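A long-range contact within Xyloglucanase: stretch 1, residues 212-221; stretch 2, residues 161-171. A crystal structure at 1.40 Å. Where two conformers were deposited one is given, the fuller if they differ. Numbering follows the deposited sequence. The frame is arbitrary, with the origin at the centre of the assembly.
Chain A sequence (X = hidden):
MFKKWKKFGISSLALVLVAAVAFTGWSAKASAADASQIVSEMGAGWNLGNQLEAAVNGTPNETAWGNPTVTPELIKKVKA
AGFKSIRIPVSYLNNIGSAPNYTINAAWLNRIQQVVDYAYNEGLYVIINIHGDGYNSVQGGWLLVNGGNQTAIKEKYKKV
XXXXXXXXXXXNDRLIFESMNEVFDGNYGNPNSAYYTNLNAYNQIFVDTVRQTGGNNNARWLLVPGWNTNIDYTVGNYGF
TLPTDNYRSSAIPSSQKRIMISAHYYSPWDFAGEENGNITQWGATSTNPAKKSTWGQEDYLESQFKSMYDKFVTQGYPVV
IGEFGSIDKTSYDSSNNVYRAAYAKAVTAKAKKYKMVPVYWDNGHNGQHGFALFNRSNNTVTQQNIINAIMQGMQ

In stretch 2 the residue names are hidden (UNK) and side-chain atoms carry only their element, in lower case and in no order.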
# COMPACT_ATOMS: atom_id res chain seq x y z
N GLN A 212 -3.96 -19.36 11.37
CA GLN A 212 -3.88 -20.81 11.58
C GLN A 212 -2.63 -21.45 11.00
O GLN A 212 -2.44 -22.67 11.10
CB GLN A 212 -5.14 -21.47 11.06
CG GLN A 212 -6.37 -21.06 11.84
CD GLN A 212 -7.61 -21.64 11.25
OE1 GLN A 212 -8.30 -20.99 10.46
NE2 GLN A 212 -7.89 -22.90 11.58
N THR A 213 -1.77 -20.66 10.38
CA THR A 213 -0.46 -21.14 10.07
C THR A 213 0.38 -20.98 11.32
O THR A 213 -0.04 -20.40 12.33
CB THR A 213 0.18 -20.43 8.87
OG1 THR A 213 0.36 -19.04 9.17
CG2 THR A 213 -0.71 -20.60 7.62
N GLY A 214 1.60 -21.49 11.24
CA GLY A 214 2.48 -21.49 12.36
C GLY A 214 3.18 -20.20 12.71
O GLY A 214 2.93 -19.11 12.17
N GLY A 215 4.11 -20.37 13.63
CA GLY A 215 5.00 -19.35 14.07
C GLY A 215 4.36 -18.12 14.65
O GLY A 215 3.40 -18.17 15.42
N ASN A 216 4.87 -16.98 14.20
CA ASN A 216 4.39 -15.71 14.68
C ASN A 216 3.18 -15.21 13.88
O ASN A 216 2.71 -14.10 14.12
CB ASN A 216 5.53 -14.68 14.59
CG ASN A 216 5.20 -13.39 15.30
OD1 ASN A 216 4.72 -13.39 16.43
ND2 ASN A 216 5.43 -12.26 14.62
N ASN A 217 2.67 -16.00 12.94
CA ASN A 217 1.55 -15.53 12.13
C ASN A 217 0.26 -15.37 12.92
O ASN A 217 -0.61 -14.61 12.52
CB ASN A 217 1.31 -16.46 10.96
CG ASN A 217 2.43 -16.40 9.95
OD1 ASN A 217 3.12 -15.38 9.85
ND2 ASN A 217 2.62 -17.47 9.20
N ASN A 218 0.13 -16.06 14.04
CA ASN A 218 -1.04 -15.88 14.86
C ASN A 218 -1.02 -14.58 15.65
O ASN A 218 -2.05 -14.19 16.21
CB ASN A 218 -1.29 -17.12 15.73
CG ASN A 218 -0.29 -17.29 16.83
OD1 ASN A 218 0.73 -16.65 16.85
ND2 ASN A 218 -0.60 -18.19 17.77
N ALA A 219 0.13 -13.89 15.66
CA ALA A 219 0.27 -12.67 16.45
C ALA A 219 0.57 -11.41 15.67
O ALA A 219 0.41 -10.32 16.20
CB ALA A 219 1.37 -12.87 17.52
N ARG A 220 1.02 -11.53 14.43
CA ARG A 220 1.53 -10.36 13.72
C ARG A 220 0.41 -9.41 13.30
O ARG A 220 -0.76 -9.76 13.28
CB ARG A 220 2.38 -10.77 12.53
CG ARG A 220 1.63 -11.16 11.30
CD ARG A 220 2.54 -11.38 10.08
NE ARG A 220 3.40 -12.55 10.26
CZ ARG A 220 4.65 -12.55 10.71
NH1 ARG A 220 5.30 -11.44 10.97
NH2 ARG A 220 5.24 -13.71 10.92
N TRP A 221 0.80 -8.19 12.94
CA TRP A 221 -0.14 -7.23 12.39
C TRP A 221 -0.52 -7.59 10.96
O TRP A 221 0.32 -7.95 10.14
CB TRP A 221 0.47 -5.84 12.43
CG TRP A 221 0.64 -5.31 13.80
CD1 TRP A 221 1.74 -5.41 14.61
CD2 TRP A 221 -0.33 -4.58 14.54
NE1 TRP A 221 1.49 -4.80 15.81
CE2 TRP A 221 0.23 -4.28 15.80
CE3 TRP A 221 -1.64 -4.18 14.28
CZ2 TRP A 221 -0.47 -3.56 16.78
CZ3 TRP A 221 -2.33 -3.48 15.27
CH2 TRP A 221 -1.74 -3.18 16.49
N UNK A 161 -2.61 -17.55 0.35
CA UNK A 161 -2.15 -16.97 1.62
C UNK A 161 -1.60 -18.01 2.58
O UNK A 161 -0.69 -17.71 3.35
c UNK A 161 -1.32 -11.52 1.77
c UNK A 161 -3.08 -14.68 1.91
c UNK A 161 -3.96 -13.90 1.20
n UNK A 161 -3.44 -12.65 1.05
c UNK A 161 -0.16 -11.75 2.44
c UNK A 161 -3.22 -16.11 2.30
c UNK A 161 -1.96 -13.84 2.22
c UNK A 161 0.11 -12.97 3.03
c UNK A 161 -2.22 -12.58 1.66
c UNK A 161 -0.77 -14.02 2.93
N UNK A 162 -2.11 -19.24 2.52
CA UNK A 162 -1.52 -20.29 3.37
C UNK A 162 -0.04 -20.41 3.07
O UNK A 162 0.80 -20.52 3.99
c UNK A 162 -3.99 -23.33 3.42
n UNK A 162 -5.09 -23.73 4.04
c UNK A 162 -3.50 -21.92 3.73
c UNK A 162 -2.18 -21.64 3.10
o UNK A 162 -3.38 -24.05 2.64
N UNK A 163 0.29 -20.46 1.79
CA UNK A 163 1.68 -20.63 1.37
C UNK A 163 2.56 -19.43 1.67
O UNK A 163 3.69 -19.58 2.12
o UNK A 163 1.97 -22.68 -2.66
c UNK A 163 0.98 -22.41 -1.96
c UNK A 163 1.12 -22.27 -0.49
c UNK A 163 1.72 -20.94 -0.12
n UNK A 163 -0.22 -22.18 -2.47
N UNK A 164 2.07 -18.22 1.40
CA UNK A 164 2.89 -17.03 1.68
C UNK A 164 3.11 -16.95 3.19
O UNK A 164 4.23 -16.73 3.67
c UNK A 164 0.88 -14.71 -0.76
c UNK A 164 1.93 -15.73 -0.30
c UNK A 164 2.95 -14.50 1.65
c UNK A 164 2.17 -15.74 1.20
N UNK A 165 2.04 -17.12 3.97
CA UNK A 165 2.17 -17.01 5.42
C UNK A 165 3.15 -18.05 5.96
O UNK A 165 4.02 -17.75 6.77
c UNK A 165 0.81 -17.12 6.11
N UNK A 166 3.01 -19.29 5.49
CA UNK A 166 3.91 -20.36 5.93
C UNK A 166 5.38 -19.99 5.64
O UNK A 166 6.25 -20.19 6.49
o UNK A 166 2.22 -22.04 5.78
c UNK A 166 3.51 -21.67 5.30
c UNK A 166 4.50 -22.79 5.64
N UNK A 167 5.65 -19.43 4.48
CA UNK A 167 7.03 -19.08 4.10
C UNK A 167 7.64 -18.09 5.10
O UNK A 167 8.84 -18.14 5.40
n UNK A 167 11.12 -20.44 0.78
c UNK A 167 7.02 -18.45 2.69
c UNK A 167 8.37 -18.17 2.05
c UNK A 167 10.37 -19.18 0.92
c UNK A 167 9.07 -19.44 1.66
N UNK A 168 6.81 -17.19 5.63
CA UNK A 168 7.29 -16.11 6.48
C UNK A 168 6.91 -16.25 7.96
O UNK A 168 7.00 -15.31 8.74
c UNK A 168 6.75 -14.78 5.93
c UNK A 168 7.29 -14.29 2.21
c UNK A 168 8.57 -13.71 2.20
c UNK A 168 7.37 -14.38 4.62
c UNK A 168 6.72 -14.62 3.42
c UNK A 168 9.23 -13.48 3.39
c UNK A 168 8.63 -13.80 4.59
N UNK A 169 6.58 -17.48 8.38
CA UNK A 169 6.01 -17.64 9.71
C UNK A 169 6.92 -17.26 10.85
O UNK A 169 6.43 -16.84 11.90
c UNK A 169 5.49 -19.05 9.92
o UNK A 169 6.55 -19.97 9.97
N UNK A 170 8.24 -17.36 10.66
CA UNK A 170 9.15 -17.08 11.76
C UNK A 170 9.59 -15.62 11.87
O UNK A 170 10.30 -15.24 12.80
c UNK A 170 9.95 -19.50 11.84
n UNK A 170 10.60 -20.37 11.08
c UNK A 170 10.36 -18.03 11.69
o UNK A 170 9.06 -19.84 12.62
N UNK A 171 9.13 -14.78 10.94
CA UNK A 171 9.47 -13.36 11.01
C UNK A 171 8.71 -12.66 12.13
O UNK A 171 7.56 -12.98 12.40
c UNK A 171 10.12 -13.03 8.58
o UNK A 171 12.87 -14.09 5.61
c UNK A 171 11.13 -14.66 7.10
c UNK A 171 10.22 -14.33 8.08
c UNK A 171 11.98 -13.70 6.58
c UNK A 171 10.97 -12.07 8.05
c UNK A 171 9.14 -12.68 9.67
c UNK A 171 11.89 -12.40 7.05

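Position 161 opens the stretch within a helix already under way. Its single carbon leads into fused five- and six-membered rings of eight carbons and one nitrogen, all out of reach of stretch 1: W161. Position 162 has three side-chain carbons, the third carrying one oxygen and one nitrogen. This terminal amide marks Q162, whose backbone O lies 3.9 Å from T213 CG2. The same atoms recur at position 163, but here CB points away from stretch 1; this is Q163. Position 164 carries four carbons, forked at the first with one arm two carbons long, and makes no contact: I164.

Position 165 has one side-chain carbon and is therefore alanine. A165 CB sits 3.6 Å from T213 OG1 and points toward stretch 1, while A165 O accepts a hydrogen bond from N217 ND2 at 2.8 Å. At position 166 the first carbon bears one oxygen and one carbon, as in threonine. T166 OG1 donates to Q162 O, one helical turn back, at 2.7 Å, and lies 3.7 Å from T213 CG2. Position 167, four carbons in a row ending in nitrogen, is K167; its CB points away from stretch 1.

Position 168 has one carbon and a six-carbon ring without a heteroatom: F168. It is the first residue to leave helical phi/psi and starts a type I turn that ends at position 171. Position 169 bears one carbon and one oxygen, so it is S169. Its CB packs 3.4 Å from G214 O, and S169 O accepts from N216 N at 2.8 Å. Position 170 has two carbons, the second carrying one oxygen and one nitrogen: N170, with OD1 4.3 Å from G215 CA. Position 171 adds an oxygen to a six-carbon ring on one carbon, giving Y171. Its hydroxyl is hydrogen-bonded elsewhere in the structure, and the backbone faces the contact: Y171 O accepts from R220 NH2 at 2.8 Å, R220 NH1 at 3.1 Å and N216 ND2 at 3.2 Å.

The contact thus reads the main chain of stretch 2 where its helix gives way to a turn: every cross-stretch hydrogen bond ends on a carbonyl. N217 and R220 work together, since N217 OD1 receives R220 NE and R220 NH2, both at 2.9 Å, while N217 ND2 also donates to T213 OG1 at 2.8 Å. At G215, positive phi favours glycine, and an ideal CB would clash with S169 O at 2.4 Å; its absence permits the close approach of the two backbones.

Stretch 2 (161-171) WQQIATKFSNY
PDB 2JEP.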